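Local coordinates for kinesin-like protein KAR3 (Saccharomyces cerevisiae, PDB 1F9V) that probably converts the energy of ATP hydrolysis into movement along microtubules, as a kinesin-related motor whose motor domain is seen with ADP bound, at residues K127-Y141 against A216-A230. The protein carries 2 engineered substitutions. Residues are numbered along the deposited sequence; the frame is centred on the assembly and turned at random.
Engineered in segment 216-230: Ala216 (natural residue Arg).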
loop_
_atom_site.group_PDB
_atom_site.type_symbol
_atom_site.label_atom_id
_atom_site.label_comp_id
_atom_site.label_asym_id
_atom_site.label_seq_id
_atom_site.Cartn_x
_atom_site.Cartn_y
_atom_site.Cartn_z
ATOM N N LYS A 127 2.432 26.455 -16.683
ATOM C CA LYS A 127 1.593 27.230 -15.779
ATOM C C LYS A 127 2.471 27.930 -14.749
ATOM O O LYS A 127 1.979 28.451 -13.752
ATOM C CB LYS A 127 0.582 26.321 -15.076
ATOM C CG LYS A 127 -0.046 25.275 -15.983
ATOM C CD LYS A 127 -1.275 25.823 -16.691
ATOM C CE LYS A 127 -2.531 25.641 -15.849
ATOM N NZ LYS A 127 -2.223 25.297 -14.425
ATOM N N GLY A 128 3.777 27.923 -14.998
ATOM C CA GLY A 128 4.715 28.574 -14.102
ATOM C C GLY A 128 5.083 27.796 -12.853
ATOM O O GLY A 128 5.682 28.347 -11.929
ATOM N N TRP A 129 4.742 26.514 -12.821
ATOM C CA TRP A 129 5.043 25.688 -11.657
ATOM C C TRP A 129 6.445 25.091 -11.689
ATOM O O TRP A 129 6.904 24.590 -12.713
ATOM C CB TRP A 129 4.016 24.556 -11.533
ATOM C CG TRP A 129 2.751 24.952 -10.845
ATOM C CD1 TRP A 129 1.544 25.202 -11.431
ATOM C CD2 TRP A 129 2.565 25.155 -9.437
ATOM N NE1 TRP A 129 0.616 25.551 -10.475
ATOM C CE2 TRP A 129 1.216 25.530 -9.243
ATOM C CE3 TRP A 129 3.408 25.060 -8.320
ATOM C CZ2 TRP A 129 0.689 25.807 -7.975
ATOM C CZ3 TRP A 129 2.882 25.334 -7.061
ATOM C CH2 TRP A 129 1.535 25.705 -6.901
ATOM N N ASP A 130 7.128 25.161 -10.554
ATOM C CA ASP A 130 8.455 24.591 -10.426
ATOM C C ASP A 130 8.336 23.589 -9.291
ATOM O O ASP A 130 8.059 23.965 -8.152
ATOM C CB ASP A 130 9.478 25.668 -10.066
ATOM C CG ASP A 130 10.903 25.145 -10.087
ATOM O OD1 ASP A 130 11.139 24.060 -10.657
ATOM O OD2 ASP A 130 11.793 25.823 -9.532
ATOM N N TYR A 131 8.535 22.313 -9.603
ATOM C CA TYR A 131 8.426 21.261 -8.600
ATOM C C TYR A 131 9.760 20.589 -8.321
ATOM O O TYR A 131 10.541 20.329 -9.237
ATOM C CB TYR A 131 7.430 20.185 -9.066
ATOM C CG TYR A 131 5.970 20.536 -8.897
ATOM C CD1 TYR A 131 5.291 20.236 -7.714
ATOM C CD2 TYR A 131 5.252 21.125 -9.934
ATOM C CE1 TYR A 131 3.934 20.512 -7.573
ATOM C CE2 TYR A 131 3.893 21.406 -9.804
ATOM C CZ TYR A 131 3.241 21.096 -8.620
ATOM O OH TYR A 131 1.904 21.373 -8.493
ATOM N N LYS A 132 10.015 20.301 -7.050
ATOM C CA LYS A 132 11.236 19.615 -6.655
ATOM C C LYS A 132 10.792 18.319 -6.002
ATOM O O LYS A 132 9.805 18.303 -5.273
ATOM C CB LYS A 132 12.048 20.448 -5.662
ATOM C CG LYS A 132 12.886 21.523 -6.330
ATOM C CD LYS A 132 12.041 22.752 -6.628
ATOM C CE LYS A 132 11.263 23.209 -5.396
ATOM N NZ LYS A 132 10.126 24.102 -5.752
ATOM N N VAL A 133 11.519 17.243 -6.272
ATOM C CA VAL A 133 11.180 15.936 -5.738
ATOM C C VAL A 133 12.316 15.305 -4.952
ATOM O O VAL A 133 13.447 15.232 -5.431
ATOM C CB VAL A 133 10.796 14.969 -6.881
ATOM C CG1 VAL A 133 10.322 13.636 -6.310
ATOM C CG2 VAL A 133 9.717 15.601 -7.749
ATOM N N ASN A 134 12.023 14.860 -3.738
ATOM C CA ASN A 134 13.034 14.192 -2.935
ATOM C C ASN A 134 12.375 12.977 -2.285
ATOM O O ASN A 134 11.164 12.964 -2.064
ATOM C CB ASN A 134 13.659 15.155 -1.907
ATOM C CG ASN A 134 12.731 15.502 -0.770
ATOM O OD1 ASN A 134 12.961 15.099 0.377
ATOM N ND2 ASN A 134 11.689 16.266 -1.065
ATOM N N CYS A 135 13.161 11.948 -2.005
ATOM C CA CYS A 135 12.597 10.732 -1.440
ATOM C C CYS A 135 13.451 10.050 -0.389
ATOM O O CYS A 135 14.637 10.346 -0.233
ATOM C CB CYS A 135 12.330 9.731 -2.571
ATOM S SG CYS A 135 13.840 9.087 -3.375
ATOM N N GLU A 136 12.820 9.126 0.326
ATOM C CA GLU A 136 13.477 8.317 1.335
ATOM C C GLU A 136 12.934 6.910 1.115
ATOM O O GLU A 136 11.819 6.743 0.610
ATOM C CB GLU A 136 13.114 8.775 2.750
ATOM C CG GLU A 136 13.575 10.179 3.106
ATOM C CD GLU A 136 12.536 11.223 2.764
ATOM O OE1 GLU A 136 11.351 11.006 3.092
ATOM O OE2 GLU A 136 12.893 12.258 2.164
ATOM N N PHE A 137 13.729 5.912 1.472
ATOM C CA PHE A 137 13.321 4.516 1.347
ATOM C C PHE A 137 13.750 3.843 2.639
ATOM O O PHE A 137 14.946 3.636 2.887
ATOM C CB PHE A 137 13.998 3.852 0.137
ATOM C CG PHE A 137 13.337 2.572 -0.314
ATOM C CD1 PHE A 137 12.090 2.189 0.178
ATOM C CD2 PHE A 137 13.972 1.746 -1.231
ATOM C CE1 PHE A 137 11.488 0.997 -0.240
ATOM C CE2 PHE A 137 13.381 0.557 -1.653
ATOM C CZ PHE A 137 12.136 0.186 -1.154
ATOM N N ILE A 138 12.767 3.520 3.471
ATOM C CA ILE A 138 13.039 2.898 4.752
ATOM C C ILE A 138 12.251 1.613 4.911
ATOM O O ILE A 138 11.406 1.276 4.085
ATOM C CB ILE A 138 12.640 3.840 5.927
ATOM C CG1 ILE A 138 11.125 4.068 5.921
ATOM C CG2 ILE A 138 13.370 5.185 5.807
ATOM C CD1 ILE A 138 10.578 4.720 7.185
ATOM N N GLU A 139 12.547 0.896 5.985
ATOM C CA GLU A 139 11.818 -0.312 6.302
ATOM C C GLU A 139 11.589 -0.296 7.806
ATOM O O GLU A 139 12.359 0.308 8.553
ATOM C CB GLU A 139 12.609 -1.561 5.900
ATOM C CG GLU A 139 13.416 -2.154 7.029
ATOM C CD GLU A 139 14.185 -3.396 6.629
ATOM O OE1 GLU A 139 13.953 -3.929 5.520
ATOM O OE2 GLU A 139 15.029 -3.834 7.436
ATOM N N ILE A 140 10.504 -0.925 8.237
ATOM C CA ILE A 140 10.209 -1.041 9.649
ATOM C C ILE A 140 10.259 -2.540 9.908
ATOM O O ILE A 140 9.514 -3.310 9.300
ATOM C CB ILE A 140 8.812 -0.488 10.005
ATOM C CG1 ILE A 140 8.829 1.044 9.939
ATOM C CG2 ILE A 140 8.422 -0.924 11.419
ATOM C CD1 ILE A 140 7.468 1.683 10.070
ATOM N N TYR A 141 11.172 -2.950 10.778
ATOM C CA TYR A 141 11.337 -4.355 11.130
ATOM C C TYR A 141 11.357 -4.448 12.649
ATOM O O TYR A 141 12.189 -3.813 13.309
ATOM C CB TYR A 141 12.643 -4.910 10.558
ATOM C CG TYR A 141 12.881 -6.350 10.947
ATOM C CD1 TYR A 141 11.966 -7.341 10.601
ATOM C CD2 TYR A 141 13.992 -6.716 11.704
ATOM C CE1 TYR A 141 12.148 -8.661 10.998
ATOM C CE2 TYR A 141 14.185 -8.042 12.110
ATOM C CZ TYR A 141 13.254 -9.003 11.753
ATOM O OH TYR A 141 13.416 -10.309 12.158
ATOM N N ALA A 216 9.223 -10.018 6.139
ATOM C CA ALA A 216 8.859 -9.828 7.542
ATOM C C ALA A 216 8.933 -8.365 7.978
ATOM O O ALA A 216 8.872 -8.059 9.165
ATOM C CB ALA A 216 9.757 -10.676 8.434
ATOM N N SER A 217 9.052 -7.460 7.022
ATOM C CA SER A 217 9.124 -6.049 7.363
ATOM C C SER A 217 8.273 -5.214 6.431
ATOM O O SER A 217 7.863 -5.672 5.361
ATOM C CB SER A 217 10.574 -5.561 7.299
ATOM O OG SER A 217 11.062 -5.575 5.973
ATOM N N HIS A 218 7.988 -3.989 6.857
ATOM C CA HIS A 218 7.226 -3.061 6.041
ATOM C C HIS A 218 8.255 -2.190 5.336
ATOM O O HIS A 218 9.110 -1.592 5.986
ATOM C CB HIS A 218 6.349 -2.152 6.897
ATOM C CG HIS A 218 5.445 -2.878 7.839
ATOM N ND1 HIS A 218 4.745 -4.011 7.481
ATOM C CD2 HIS A 218 5.097 -2.607 9.119
ATOM C CE1 HIS A 218 4.005 -4.405 8.502
ATOM N NE2 HIS A 218 4.200 -3.570 9.508
ATOM N N SER A 219 8.193 -2.127 4.011
ATOM C CA SER A 219 9.118 -1.295 3.257
ATOM C C SER A 219 8.318 -0.075 2.817
ATOM O O SER A 219 7.224 -0.200 2.262
ATOM C CB SER A 219 9.668 -2.073 2.061
ATOM O OG SER A 219 10.358 -3.225 2.514
ATOM N N ILE A 220 8.858 1.110 3.073
ATOM C CA ILE A 220 8.149 2.342 2.752
ATOM C C ILE A 220 8.941 3.302 1.872
ATOM O O ILE A 220 10.013 3.765 2.256
ATOM C CB ILE A 220 7.746 3.075 4.065
ATOM C CG1 ILE A 220 7.023 2.098 4.995
ATOM C CG2 ILE A 220 6.854 4.267 3.760
ATOM C CD1 ILE A 220 7.549 2.080 6.406
ATOM N N PHE A 221 8.410 3.584 0.685
ATOM C CA PHE A 221 9.045 4.512 -0.248
ATOM C C PHE A 221 8.303 5.841 -0.089
ATOM O O PHE A 221 7.121 5.961 -0.419
ATOM C CB PHE A 221 8.926 3.981 -1.683
ATOM C CG PHE A 221 9.897 4.601 -2.647
ATOM C CD1 PHE A 221 9.607 5.813 -3.260
ATOM C CD2 PHE A 221 11.104 3.972 -2.946
ATOM C CE1 PHE A 221 10.506 6.396 -4.156
ATOM C CE2 PHE A 221 12.010 4.547 -3.841
ATOM C CZ PHE A 221 11.705 5.764 -4.445
ATOM N N ILE A 222 9.006 6.842 0.431
ATOM C CA ILE A 222 8.407 8.149 0.669
ATOM C C ILE A 222 8.865 9.162 -0.362
ATOM O O ILE A 222 10.061 9.319 -0.599
ATOM C CB ILE A 222 8.758 8.661 2.093
ATOM C CG1 ILE A 222 8.350 7.612 3.134
ATOM C CG2 ILE A 222 8.054 9.979 2.361
ATOM C CD1 ILE A 222 8.831 7.901 4.553
ATOM N N ILE A 223 7.900 9.843 -0.966
ATOM C CA ILE A 223 8.164 10.848 -1.988
ATOM C C ILE A 223 7.550 12.183 -1.579
ATOM O O ILE A 223 6.380 12.245 -1.199
ATOM C CB ILE A 223 7.533 10.443 -3.341
ATOM C CG1 ILE A 223 8.187 9.160 -3.862
ATOM C CG2 ILE A 223 7.663 11.589 -4.341
ATOM C CD1 ILE A 223 7.307 8.363 -4.813
ATOM N N HIS A 224 8.341 13.250 -1.658
ATOM C CA HIS A 224 7.845 14.580 -1.321
ATOM C C HIS A 224 7.825 15.431 -2.589
ATOM O O HIS A 224 8.815 15.491 -3.320
ATOM C CB HIS A 224 8.741 15.225 -0.262
ATOM C CG HIS A 224 9.014 14.337 0.912
ATOM N ND1 HIS A 224 8.083 14.104 1.901
ATOM C CD2 HIS A 224 10.107 13.612 1.246
ATOM C CE1 HIS A 224 8.591 13.277 2.796
ATOM N NE2 HIS A 224 9.818 12.963 2.423
ATOM N N LEU A 225 6.688 16.059 -2.861
ATOM C CA LEU A 225 6.550 16.908 -4.038
ATOM C C LEU A 225 6.403 18.339 -3.574
ATOM O O LEU A 225 5.359 18.710 -3.033
ATOM C CB LEU A 225 5.303 16.539 -4.846
ATOM C CG LEU A 225 5.144 15.123 -5.389
ATOM C CD1 LEU A 225 3.943 15.101 -6.327
ATOM C CD2 LEU A 225 6.407 14.686 -6.117
ATOM N N SER A 226 7.441 19.142 -3.794
ATOM C CA SER A 226 7.414 20.544 -3.396
ATOM C C SER A 226 7.328 21.462 -4.613
ATOM O O SER A 226 8.280 21.578 -5.389
ATOM C CB SER A 226 8.653 20.884 -2.571
ATOM O OG SER A 226 8.523 22.186 -2.032
ATOM N N GLY A 227 6.177 22.109 -4.770
ATOM C CA GLY A 227 5.974 22.998 -5.897
ATOM C C GLY A 227 5.874 24.469 -5.540
ATOM O O GLY A 227 5.260 24.849 -4.540
ATOM N N SER A 228 6.494 25.300 -6.370
ATOM C CA SER A 228 6.472 26.739 -6.169
ATOM C C SER A 228 6.208 27.409 -7.510
ATOM O O SER A 228 6.868 27.116 -8.507
ATOM C CB SER A 228 7.805 27.220 -5.598
ATOM O OG SER A 228 8.897 26.672 -6.317
ATOM N N ASN A 229 5.228 28.302 -7.525
ATOM C CA ASN A 229 4.866 29.016 -8.736
ATOM C C ASN A 229 5.256 30.490 -8.638
ATOM O O ASN A 229 4.453 31.327 -8.220
ATOM C CB ASN A 229 3.361 28.894 -8.978
ATOM C CG ASN A 229 2.967 29.267 -10.392
ATOM O OD1 ASN A 229 2.205 28.549 -11.048
ATOM N ND2 ASN A 229 3.484 30.393 -10.873
ATOM N N ALA A 230 6.490 30.803 -9.023
ATOM C CA ALA A 230 6.979 32.178 -8.984
ATOM C C ALA A 230 6.141 33.060 -9.907
ATOM O O ALA A 230 5.567 32.579 -10.886
ATOM C CB ALA A 230 8.447 32.223 -9.402
HETATM O O HOH W 1 8.342 28.974 -10.386
HETATM O O HOH W 2 7.088 30.823 -12.401
HETATM O O HOH W 3 12.792 -4.276 3.189
#
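Two long antiparallel strands of the kinesin motor-domain sheet pair from Asp130–Ser228 to Ile140–His218, the axes of the two segments running at 159° to each other, and their side chains divide between two faces. Six hydrogen-bonded pairs alternate with five non-hydrogen-bonded ones.

On the side of the sheet bearing Val133 and Phe137, the edge of the Phe221 ring meets the face of the Phe137 ring, centroids 5.1 Å apart and planes at 58°. Val133 CG2 touches Leu225 CD2 at 3.8 Å, and helices 109-124 and 192-199 cover this side.

The other face carries a polar pair: buried His224 and the partly exposed Glu136. Bent at chi2 (90°), the chain of Glu136 brings OE1 back to His224, whose NE2 donates to the syn lone pair of Glu136 OE1 at 2.6 Å, nearly in the imidazole plane. His224 ND1 is hydrogen-bonded to Thr239 OG1; two partners would hold the ring's rotation. Lys132 NZ folds over the backbone to Ser226 O (3.1 Å), approaching from the face of the carbonyl plane opposite Lys132 N.

Just beyond the Asp130–Ser228 bridge, Asn229 CB lies over the six-membered ring of Trp129, 3.8 Å from its centroid. Gly227 CA sits over one face of the Tyr131 ring, 3.4 Å from Tyr131 CD1, where a CB would clash. Strand 218-228 also pairs antiparallel with 235-244, joining both strands to the kinesin motor fold's central mixed sheet.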